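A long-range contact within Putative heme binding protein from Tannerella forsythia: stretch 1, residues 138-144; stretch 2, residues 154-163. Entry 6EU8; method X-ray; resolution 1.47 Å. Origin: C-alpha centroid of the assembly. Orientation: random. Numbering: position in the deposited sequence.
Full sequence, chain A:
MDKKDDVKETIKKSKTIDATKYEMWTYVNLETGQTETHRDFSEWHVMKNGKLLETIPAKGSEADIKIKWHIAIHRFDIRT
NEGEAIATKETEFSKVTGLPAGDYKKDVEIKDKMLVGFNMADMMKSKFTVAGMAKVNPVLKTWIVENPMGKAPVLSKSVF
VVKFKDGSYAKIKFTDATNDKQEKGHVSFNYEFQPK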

# COMPACT_ATOMS: atom_id res chain seq x y z
N PRO A 138 -4.58 -6.22 5.63
CA PRO A 138 -3.76 -7.06 6.51
C PRO A 138 -3.07 -8.24 5.79
O PRO A 138 -2.11 -8.79 6.33
CB PRO A 138 -4.77 -7.56 7.54
CG PRO A 138 -6.06 -7.57 6.81
CD PRO A 138 -6.02 -6.40 5.90
N VAL A 139 -3.57 -8.65 4.61
CA VAL A 139 -2.92 -9.65 3.78
C VAL A 139 -1.74 -9.00 3.00
O VAL A 139 -0.60 -9.48 3.07
CB VAL A 139 -3.92 -10.38 2.83
CG1 VAL A 139 -3.19 -11.21 1.76
CG2 VAL A 139 -4.88 -11.25 3.65
N LEU A 140 -1.99 -7.89 2.32
CA LEU A 140 -0.93 -7.26 1.54
C LEU A 140 0.22 -6.78 2.42
O LEU A 140 1.33 -6.73 1.94
CB LEU A 140 -1.47 -6.16 0.65
CG LEU A 140 -2.45 -6.65 -0.44
CD1 LEU A 140 -3.16 -5.48 -1.11
CD2 LEU A 140 -1.75 -7.54 -1.44
N LYS A 141 -0.04 -6.50 3.69
CA LYS A 141 1.04 -6.06 4.64
C LYS A 141 2.15 -7.10 4.73
O LYS A 141 3.33 -6.76 4.94
CB LYS A 141 0.44 -5.83 6.02
CG LYS A 141 1.36 -5.19 7.07
CD LYS A 141 0.71 -5.23 8.46
CE LYS A 141 1.70 -5.01 9.58
NZ LYS A 141 1.89 -3.57 9.86
N THR A 142 1.79 -8.36 4.54
CA THR A 142 2.77 -9.45 4.60
C THR A 142 3.77 -9.52 3.44
O THR A 142 4.64 -10.42 3.45
CB THR A 142 2.11 -10.82 4.80
OG1 THR A 142 1.47 -11.27 3.59
CG2 THR A 142 1.12 -10.78 5.96
N TRP A 143 3.70 -8.63 2.45
CA TRP A 143 4.72 -8.56 1.39
C TRP A 143 6.13 -8.34 1.96
O TRP A 143 7.10 -8.74 1.35
CB TRP A 143 4.38 -7.50 0.32
CG TRP A 143 4.69 -6.04 0.65
CD1 TRP A 143 3.97 -5.17 1.40
CD2 TRP A 143 5.81 -5.30 0.14
NE1 TRP A 143 4.58 -3.94 1.43
CE2 TRP A 143 5.69 -3.98 0.62
CE3 TRP A 143 6.88 -5.63 -0.70
CZ2 TRP A 143 6.63 -2.99 0.32
CZ3 TRP A 143 7.80 -4.63 -1.03
CH2 TRP A 143 7.67 -3.32 -0.52
N ILE A 144 6.20 -7.71 3.14
CA ILE A 144 7.46 -7.60 3.92
C ILE A 144 7.45 -8.70 4.99
O ILE A 144 6.56 -8.74 5.84
CB ILE A 144 7.55 -6.21 4.59
CG1 ILE A 144 7.59 -5.08 3.57
CG2 ILE A 144 8.71 -6.14 5.61
CD1 ILE A 144 8.77 -5.09 2.63
N VAL A 154 13.40 -7.81 4.05
CA VAL A 154 13.29 -9.18 3.48
C VAL A 154 11.86 -9.29 2.92
O VAL A 154 10.89 -9.14 3.68
CB VAL A 154 13.50 -10.25 4.58
CG1 VAL A 154 13.32 -11.66 4.04
CG2 VAL A 154 14.92 -10.09 5.15
N LEU A 155 11.74 -9.56 1.61
CA LEU A 155 10.43 -9.60 0.89
C LEU A 155 9.91 -11.02 0.79
O LEU A 155 10.69 -11.98 0.66
CB LEU A 155 10.55 -9.02 -0.52
CG LEU A 155 10.55 -7.51 -0.75
CD1 LEU A 155 11.73 -6.84 -0.05
CD2 LEU A 155 10.58 -7.19 -2.25
N SER A 156 8.59 -11.17 0.84
CA SER A 156 7.93 -12.43 0.54
C SER A 156 8.12 -12.75 -0.93
O SER A 156 8.16 -11.87 -1.77
CB SER A 156 6.43 -12.32 0.82
OG SER A 156 5.71 -13.47 0.39
N LYS A 157 8.21 -14.04 -1.23
CA LYS A 157 8.26 -14.52 -2.63
C LYS A 157 6.87 -14.92 -3.16
O LYS A 157 6.80 -15.44 -4.29
CB LYS A 157 9.22 -15.71 -2.72
CG LYS A 157 10.64 -15.40 -2.32
CD LYS A 157 11.27 -14.47 -3.34
CE LYS A 157 12.75 -14.71 -3.59
NZ LYS A 157 13.61 -13.95 -2.63
N SER A 158 5.80 -14.71 -2.38
CA SER A 158 4.44 -15.10 -2.77
C SER A 158 3.84 -14.20 -3.85
O SER A 158 4.05 -12.99 -3.89
CB SER A 158 3.50 -15.13 -1.57
OG SER A 158 3.99 -15.98 -0.53
N VAL A 159 3.07 -14.83 -4.75
CA VAL A 159 2.13 -14.10 -5.63
C VAL A 159 0.85 -13.82 -4.84
O VAL A 159 0.22 -14.73 -4.31
CB VAL A 159 1.78 -14.92 -6.92
CG1 VAL A 159 0.74 -14.22 -7.79
CG2 VAL A 159 3.03 -15.12 -7.77
N PHE A 160 0.48 -12.53 -4.77
CA PHE A 160 -0.79 -12.08 -4.21
C PHE A 160 -1.86 -11.97 -5.31
O PHE A 160 -1.54 -11.68 -6.46
CB PHE A 160 -0.66 -10.71 -3.46
CG PHE A 160 0.26 -10.77 -2.26
CD1 PHE A 160 1.63 -10.60 -2.42
CD2 PHE A 160 -0.24 -10.97 -1.00
CE1 PHE A 160 2.51 -10.68 -1.32
CE2 PHE A 160 0.63 -11.02 0.10
CZ PHE A 160 2.00 -10.88 -0.06
N VAL A 161 -3.11 -12.21 -4.93
CA VAL A 161 -4.23 -11.93 -5.82
C VAL A 161 -5.17 -10.94 -5.11
O VAL A 161 -5.57 -11.16 -3.97
CB VAL A 161 -4.98 -13.20 -6.26
CG1 VAL A 161 -6.12 -12.79 -7.22
CG2 VAL A 161 -4.02 -14.18 -6.97
N VAL A 162 -5.52 -9.88 -5.82
CA VAL A 162 -6.41 -8.84 -5.31
C VAL A 162 -7.62 -8.71 -6.24
O VAL A 162 -7.44 -8.54 -7.44
CB VAL A 162 -5.70 -7.47 -5.23
CG1 VAL A 162 -6.53 -6.49 -4.42
CG2 VAL A 162 -4.31 -7.60 -4.58
N LYS A 163 -8.81 -8.77 -5.64
CA LYS A 163 -10.11 -8.56 -6.34
C LYS A 163 -10.60 -7.15 -6.08
O LYS A 163 -10.64 -6.72 -4.90
CB LYS A 163 -11.19 -9.52 -5.80
CG LYS A 163 -10.92 -11.00 -5.99
CD LYS A 163 -11.73 -11.91 -5.06
CE LYS A 163 -13.18 -12.07 -5.47
NZ LYS A 163 -13.72 -13.31 -4.87
O HOH W 1 6.85 -9.44 -1.57

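The first stretch coils through a short 3-10 segment, Leu140 to Trp143, and then straightens at Ile144, where it meets the strand residues Val154 and Leu155 in antiparallel register. Ile144 and Leu155 form a non-hydrogen-bonded pair, their CA atoms 4.7 Å apart. The bond that fastens the backbones comes one step along: Ser156 N donates to Trp143 O at 2.9 Å, nearly straight at 170°. That carbonyl does more than one job. Trp143 O also lies 3.5 Å from Leu155 CA in a CA-H...O contact, and accepts from a water O at 3.0 Å. The same water O donates to Ser156 O at 2.8 Å, bridging the two backbones beside the direct bond.

Past Ser156 the second stretch bends through a loop and runs on as a strand carrying Phe160 and Val162, so the turn is met twice: by backbone at the Trp143 carbonyl, and by an aromatic ring that reaches residues from Val139 to Trp143. Phe160, with its CA-to-CB bond directed toward the first stretch, gives up more area here than any other residue. Leu140 CD2 sits 3.8 Å from Phe160 CD2 and 4.1 Å from Val162 CG2, so one methyl serves two residues of the strand. Val139 CG1 and Trp143 CB add apolar contacts, each 4.0 Å from the ring, at Phe160 CD2 and CE1 respectively.

Polar atoms near this ring are largely paid for locally. Thr142 OG1 lies at the ring edge, 3.6 Å from Phe160 CE2, but donates its proton to Val139 O at 2.8 Å; Thr142 N reaches that same oxygen at 3.0 Å, closing the turn.

At the strand end, Leu155 makes the apolar contacts beside the bridge: Leu155 CD2 meets the edge of the indole, 4.0 Å from Trp143 CZ3, while Leu155 CD1 makes a looser contact with Ile144 CD1 at 4.4 Å.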